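Local coordinates for putative Chlorite dismutase TA0507 (Thermoplasma acidophilum, PDB 3DTZ), which is of unknown function but probably binds heme and may act as an oxidoreductase, at residues D[135-147]-D[192-206]. Residues are numbered along the deposited sequence; the frame is centred on the assembly and turned at random.
Sequences PPLRYFVAYPMSK and QEFVVLYEIPDIAAW
Tyr139 and Ile200 begin a run of antiparallel backbone pairing that illustrates how two strands can be bracketed by carboxylate-to-backbone bonds. Paired hydrogen bonds join Tyr139 with Ile200, Val141 with Tyr198, Tyr143 with Val196 and Met145 with Phe194; a classic beta bulge sets Glu193 and Phe194 opposite Met145, whose O takes Phe194 N and, weakly, Glu193 N. At one end Glu199 OE1 accepts from Leu137 N at 2.9 Å and also meets Arg180 in a salt bridge. At the other, Glu193 OE1 takes Lys147 N from above the carboxylate plane (2.8 Å) and is shared with Tyr152, while Ser146 OG accepts from Glu193 N at 3.1 Å. With CG beside its backbone N (chi1 -55°), Tyr139 offers one ring face to Ile203 CG1, 3.9 Å from the centroid, in a CH-pi contact; Arg138 CG covers the opposite face. A serine here would probably leave Ile203 without its aromatic platform and open a gap beside the helix start. Val141 CG2 touches Ile200 CD1 (3.8 Å) and Trp206 NE1, whose hydrogen bond goes to Gly188 of a second subunit. The selenium of Met145, a selenomethionine, lies obliquely to the Phe194 ring. Strand 194-200 thus runs into an Asp202-capped helix, consistent with the ferredoxin-like alpha+beta fold of chlorite dismutases.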
loop_
_atom_site.group_PDB
_atom_site.type_symbol
_atom_site.label_atom_id
_atom_site.label_comp_id
_atom_site.label_asym_id
_atom_site.label_seq_id
_atom_site.Cartn_x
_atom_site.Cartn_y
_atom_site.Cartn_z
ATOM N N PRO D 135 -17.309 -14.702 -30.740
ATOM C CA PRO D 135 -18.137 -14.111 -29.686
ATOM C C PRO D 135 -17.612 -14.543 -28.319
ATOM O O PRO D 135 -17.271 -15.722 -28.150
ATOM C CB PRO D 135 -19.527 -14.713 -29.943
ATOM C CG PRO D 135 -19.510 -15.104 -31.379
ATOM C CD PRO D 135 -18.093 -15.554 -31.651
ATOM N N PRO D 136 -17.484 -13.592 -27.378
ATOM C CA PRO D 136 -16.833 -13.908 -26.131
ATOM C C PRO D 136 -17.605 -14.891 -25.262
ATOM O O PRO D 136 -18.835 -14.983 -25.359
ATOM C CB PRO D 136 -16.693 -12.532 -25.428
ATOM C CG PRO D 136 -17.774 -11.717 -26.010
ATOM C CD PRO D 136 -17.933 -12.185 -27.432
ATOM N N LEU D 137 -16.866 -15.613 -24.419
ATOM C CA LEU D 137 -17.448 -16.520 -23.429
ATOM C C LEU D 137 -17.981 -15.704 -22.243
ATOM O O LEU D 137 -17.714 -14.502 -22.142
ATOM C CB LEU D 137 -16.418 -17.567 -22.980
ATOM C CG LEU D 137 -15.830 -18.399 -24.124
ATOM C CD1 LEU D 137 -15.058 -19.567 -23.558
ATOM C CD2 LEU D 137 -16.931 -18.912 -25.099
ATOM N N ARG D 138 -18.740 -16.358 -21.367
ATOM C CA ARG D 138 -19.516 -15.658 -20.361
ATOM C C ARG D 138 -18.633 -15.002 -19.282
ATOM O O ARG D 138 -19.035 -14.002 -18.696
ATOM C CB ARG D 138 -20.494 -16.627 -19.689
ATOM C CG ARG D 138 -21.167 -16.079 -18.407
ATOM C CD ARG D 138 -22.196 -17.059 -17.844
ATOM N NE ARG D 138 -23.402 -16.999 -18.667
ATOM C CZ ARG D 138 -24.635 -16.731 -18.229
ATOM N NH1 ARG D 138 -24.904 -16.544 -16.936
ATOM N NH2 ARG D 138 -25.628 -16.700 -19.108
ATOM N N TYR D 139 -17.461 -15.574 -19.028
ATOM C CA TYR D 139 -16.555 -15.056 -17.994
ATOM C C TYR D 139 -15.164 -14.740 -18.544
ATOM O O TYR D 139 -14.754 -15.263 -19.587
ATOM C CB TYR D 139 -16.395 -16.047 -16.829
ATOM C CG TYR D 139 -17.694 -16.456 -16.221
ATOM C CD1 TYR D 139 -18.348 -15.622 -15.311
ATOM C CD2 TYR D 139 -18.285 -17.668 -16.572
ATOM C CE1 TYR D 139 -19.590 -16.003 -14.748
ATOM C CE2 TYR D 139 -19.485 -18.069 -16.017
ATOM C CZ TYR D 139 -20.137 -17.236 -15.118
ATOM O OH TYR D 139 -21.340 -17.652 -14.595
ATOM N N PHE D 140 -14.448 -13.903 -17.805
ATOM C CA PHE D 140 -13.126 -13.419 -18.204
ATOM C C PHE D 140 -12.271 -13.387 -16.942
ATOM O O PHE D 140 -12.745 -12.947 -15.878
ATOM C CB PHE D 140 -13.291 -12.002 -18.737
ATOM C CG PHE D 140 -12.021 -11.344 -19.219
ATOM C CD1 PHE D 140 -11.304 -11.852 -20.305
ATOM C CD2 PHE D 140 -11.576 -10.192 -18.619
ATOM C CE1 PHE D 140 -10.124 -11.229 -20.769
ATOM C CE2 PHE D 140 -10.420 -9.549 -19.100
ATOM C CZ PHE D 140 -9.708 -10.064 -20.171
ATOM N N VAL D 141 -11.025 -13.832 -17.065
ATOM C CA VAL D 141 -10.071 -13.762 -15.952
ATOM C C VAL D 141 -8.840 -13.090 -16.509
ATOM O O VAL D 141 -8.375 -13.459 -17.574
ATOM C CB VAL D 141 -9.665 -15.161 -15.433
ATOM C CG1 VAL D 141 -8.496 -15.094 -14.424
ATOM C CG2 VAL D 141 -10.880 -15.883 -14.828
ATOM N N ALA D 142 -8.304 -12.118 -15.777
ATOM C CA ALA D 142 -7.062 -11.480 -16.181
ATOM C C ALA D 142 -6.190 -11.318 -14.944
ATOM O O ALA D 142 -6.682 -10.945 -13.877
ATOM C CB ALA D 142 -7.337 -10.111 -16.796
ATOM N N TYR D 143 -4.907 -11.591 -15.071
ATOM C CA TYR D 143 -4.020 -11.120 -14.011
ATOM C C TYR D 143 -2.597 -10.933 -14.489
ATOM O O TYR D 143 -2.161 -11.643 -15.416
ATOM C CB TYR D 143 -4.049 -12.060 -12.805
ATOM C CG TYR D 143 -3.857 -13.499 -13.151
ATOM C CD1 TYR D 143 -4.953 -14.275 -13.525
ATOM C CD2 TYR D 143 -2.596 -14.109 -13.065
ATOM C CE1 TYR D 143 -4.818 -15.601 -13.828
ATOM C CE2 TYR D 143 -2.448 -15.473 -13.386
ATOM C CZ TYR D 143 -3.583 -16.194 -13.761
ATOM O OH TYR D 143 -3.526 -17.534 -14.091
ATOM N N PRO D 144 -1.866 -10.022 -13.816
ATOM C CA PRO D 144 -0.436 -9.932 -14.053
ATOM C C PRO D 144 0.278 -11.135 -13.472
ATOM O O PRO D 144 -0.219 -11.753 -12.523
ATOM C CB PRO D 144 -0.002 -8.654 -13.314
ATOM C CG PRO D 144 -1.155 -8.134 -12.576
ATOM C CD PRO D 144 -2.333 -9.088 -12.770
HETATM N N MSE D 145 1.440 -11.462 -14.030
HETATM C CA MSE D 145 2.258 -12.552 -13.518
HETATM C C MSE D 145 3.727 -12.249 -13.876
HETATM O O MSE D 145 4.020 -11.622 -14.908
HETATM C CB MSE D 145 1.801 -13.895 -14.106
HETATM C CG MSE D 145 2.546 -15.051 -13.520
HETATM SE SE MSE D 145 4.052 -15.564 -14.657
HETATM C CE MSE D 145 2.940 -16.483 -15.915
ATOM N N SER D 146 4.635 -12.664 -13.009
ATOM C CA SER D 146 6.066 -12.511 -13.276
ATOM C C SER D 146 6.768 -13.789 -12.826
ATOM O O SER D 146 6.181 -14.637 -12.119
ATOM C CB SER D 146 6.642 -11.286 -12.556
ATOM O OG SER D 146 6.103 -10.071 -13.046
ATOM N N LYS D 147 8.020 -13.936 -13.237
ATOM C CA LYS D 147 8.826 -15.082 -12.791
ATOM C C LYS D 147 10.086 -14.603 -12.092
ATOM O O LYS D 147 10.517 -13.463 -12.316
ATOM C CB LYS D 147 9.118 -15.991 -13.986
ATOM C CG LYS D 147 7.857 -16.668 -14.461
ATOM C CD LYS D 147 8.024 -17.530 -15.684
ATOM C CE LYS D 147 6.681 -18.133 -16.050
ATOM N NZ LYS D 147 6.827 -19.446 -16.750
ATOM N N GLN D 192 4.618 -5.769 -14.595
ATOM C CA GLN D 192 4.635 -7.236 -14.556
ATOM C C GLN D 192 5.282 -7.697 -15.869
ATOM O O GLN D 192 5.398 -6.912 -16.828
ATOM C CB GLN D 192 3.209 -7.790 -14.458
ATOM C CG GLN D 192 2.315 -7.549 -15.694
ATOM C CD GLN D 192 1.786 -6.121 -15.834
ATOM O OE1 GLN D 192 1.190 -5.547 -14.900
ATOM N NE2 GLN D 192 2.028 -5.536 -16.998
ATOM N N GLU D 193 5.732 -8.951 -15.896
ATOM C CA GLU D 193 6.313 -9.508 -17.111
ATOM C C GLU D 193 5.277 -10.012 -18.081
ATOM O O GLU D 193 5.467 -9.900 -19.295
ATOM C CB GLU D 193 7.284 -10.641 -16.768
ATOM C CG GLU D 193 8.516 -10.109 -16.033
ATOM C CD GLU D 193 9.444 -11.162 -15.427
ATOM O OE1 GLU D 193 9.059 -12.343 -15.264
ATOM O OE2 GLU D 193 10.599 -10.764 -15.079
ATOM N N PHE D 194 4.217 -10.593 -17.534
ATOM C CA PHE D 194 3.114 -11.153 -18.314
ATOM C C PHE D 194 1.759 -10.661 -17.833
ATOM O O PHE D 194 1.570 -10.381 -16.652
ATOM C CB PHE D 194 3.129 -12.687 -18.256
ATOM C CG PHE D 194 4.440 -13.293 -18.696
ATOM C CD1 PHE D 194 4.693 -13.496 -20.047
ATOM C CD2 PHE D 194 5.417 -13.648 -17.763
ATOM C CE1 PHE D 194 5.900 -14.039 -20.477
ATOM C CE2 PHE D 194 6.657 -14.207 -18.188
ATOM C CZ PHE D 194 6.870 -14.404 -19.569
ATOM N N VAL D 195 0.809 -10.560 -18.757
ATOM C CA VAL D 195 -0.585 -10.464 -18.340
ATOM C C VAL D 195 -1.286 -11.669 -18.983
ATOM O O VAL D 195 -1.241 -11.845 -20.217
ATOM C CB VAL D 195 -1.246 -9.138 -18.725
ATOM C CG1 VAL D 195 -2.700 -9.096 -18.167
ATOM C CG2 VAL D 195 -0.433 -7.924 -18.200
ATOM N N VAL D 196 -1.832 -12.559 -18.156
ATOM C CA VAL D 196 -2.441 -13.760 -18.732
ATOM C C VAL D 196 -3.954 -13.564 -18.717
ATOM O O VAL D 196 -4.514 -13.098 -17.706
ATOM C CB VAL D 196 -2.023 -15.052 -18.014
ATOM C CG1 VAL D 196 -2.316 -16.198 -18.890
ATOM C CG2 VAL D 196 -0.488 -15.065 -17.781
ATOM N N LEU D 197 -4.581 -13.814 -19.861
ATOM C CA LEU D 197 -6.024 -13.582 -20.039
ATOM C C LEU D 197 -6.721 -14.900 -20.392
ATOM O O LEU D 197 -6.206 -15.684 -21.201
ATOM C CB LEU D 197 -6.257 -12.580 -21.180
ATOM C CG LEU D 197 -5.431 -11.294 -21.124
ATOM C CD1 LEU D 197 -5.662 -10.440 -22.351
ATOM C CD2 LEU D 197 -5.687 -10.519 -19.827
ATOM N N TYR D 198 -7.924 -15.101 -19.851
ATOM C CA TYR D 198 -8.710 -16.306 -20.145
ATOM C C TYR D 198 -10.159 -15.933 -20.363
ATOM O O TYR D 198 -10.704 -15.158 -19.590
ATOM C CB TYR D 198 -8.677 -17.287 -18.994
ATOM C CG TYR D 198 -7.269 -17.637 -18.629
ATOM C CD1 TYR D 198 -6.604 -18.655 -19.319
ATOM C CD2 TYR D 198 -6.579 -16.894 -17.674
ATOM C CE1 TYR D 198 -5.293 -18.968 -19.017
ATOM C CE2 TYR D 198 -5.244 -17.199 -17.358
ATOM C CZ TYR D 198 -4.625 -18.238 -18.040
ATOM O OH TYR D 198 -3.310 -18.551 -17.784
ATOM N N GLU D 199 -10.753 -16.496 -21.405
ATOM C CA GLU D 199 -12.202 -16.514 -21.533
ATOM C C GLU D 199 -12.639 -17.902 -21.061
ATOM O O GLU D 199 -12.126 -18.928 -21.528
ATOM C CB GLU D 199 -12.647 -16.315 -22.978
ATOM C CG GLU D 199 -12.289 -14.962 -23.549
ATOM C CD GLU D 199 -12.858 -14.824 -24.935
ATOM O OE1 GLU D 199 -14.107 -14.890 -25.057
ATOM O OE2 GLU D 199 -12.068 -14.666 -25.891
ATOM N N ILE D 200 -13.569 -17.934 -20.118
ATOM C CA ILE D 200 -13.932 -19.212 -19.505
ATOM C C ILE D 200 -15.452 -19.373 -19.430
ATOM O O ILE D 200 -16.160 -18.381 -19.283
ATOM C CB ILE D 200 -13.323 -19.368 -18.079
ATOM C CG1 ILE D 200 -13.921 -18.362 -17.114
ATOM C CG2 ILE D 200 -11.784 -19.259 -18.129
ATOM C CD1 ILE D 200 -13.459 -18.528 -15.639
ATOM N N PRO D 201 -15.942 -20.611 -19.604
ATOM C CA PRO D 201 -17.389 -20.861 -19.431
ATOM C C PRO D 201 -17.885 -21.066 -17.990
ATOM O O PRO D 201 -19.086 -20.955 -17.757
ATOM C CB PRO D 201 -17.626 -22.128 -20.251
ATOM C CG PRO D 201 -16.280 -22.870 -20.232
ATOM C CD PRO D 201 -15.212 -21.788 -20.127
ATOM N N ASP D 202 -17.006 -21.432 -17.063
ATOM C CA ASP D 202 -17.434 -21.945 -15.737
ATOM C C ASP D 202 -16.393 -21.594 -14.700
ATOM O O ASP D 202 -15.242 -22.039 -14.783
ATOM C CB ASP D 202 -17.652 -23.485 -15.825
ATOM C CG ASP D 202 -18.186 -24.124 -14.528
ATOM O OD1 ASP D 202 -17.877 -23.715 -13.383
ATOM O OD2 ASP D 202 -18.901 -25.137 -14.662
ATOM N N ILE D 203 -16.791 -20.763 -13.735
ATOM C CA ILE D 203 -15.865 -20.243 -12.721
ATOM C C ILE D 203 -15.241 -21.408 -11.942
ATOM O O ILE D 203 -14.013 -21.507 -11.860
ATOM C CB ILE D 203 -16.563 -19.234 -11.753
ATOM C CG1 ILE D 203 -17.012 -17.967 -12.506
ATOM C CG2 ILE D 203 -15.614 -18.795 -10.635
ATOM C CD1 ILE D 203 -17.993 -17.100 -11.701
ATOM N N ALA D 204 -16.088 -22.287 -11.400
ATOM C CA ALA D 204 -15.612 -23.397 -10.548
ATOM C C ALA D 204 -14.667 -24.344 -11.300
ATOM O O ALA D 204 -13.625 -24.741 -10.768
ATOM C CB ALA D 204 -16.808 -24.175 -9.948
ATOM N N ALA D 205 -15.023 -24.672 -12.542
ATOM C CA ALA D 205 -14.194 -25.531 -13.395
ATOM C C ALA D 205 -12.816 -24.911 -13.639
ATOM O O ALA D 205 -11.798 -25.597 -13.550
ATOM C CB ALA D 205 -14.900 -25.803 -14.715
ATOM N N TRP D 206 -12.786 -23.607 -13.917
ATOM C CA TRP D 206 -11.531 -22.898 -14.117
ATOM C C TRP D 206 -10.686 -22.956 -12.839
ATOM O O TRP D 206 -9.482 -23.200 -12.907
ATOM C CB TRP D 206 -11.780 -21.452 -14.536
ATOM C CG TRP D 206 -10.600 -20.545 -14.291
ATOM C CD1 TRP D 206 -10.508 -19.557 -13.333
ATOM C CD2 TRP D 206 -9.350 -20.533 -14.990
ATOM N NE1 TRP D 206 -9.285 -18.942 -13.398
ATOM C CE2 TRP D 206 -8.546 -19.521 -14.395
ATOM C CE3 TRP D 206 -8.826 -21.277 -16.045
ATOM C CZ2 TRP D 206 -7.247 -19.239 -14.827
ATOM C CZ3 TRP D 206 -7.535 -20.988 -16.489
ATOM C CH2 TRP D 206 -6.762 -19.973 -15.879
HETATM O O HOH W 1 12.467 -11.753 -13.515
#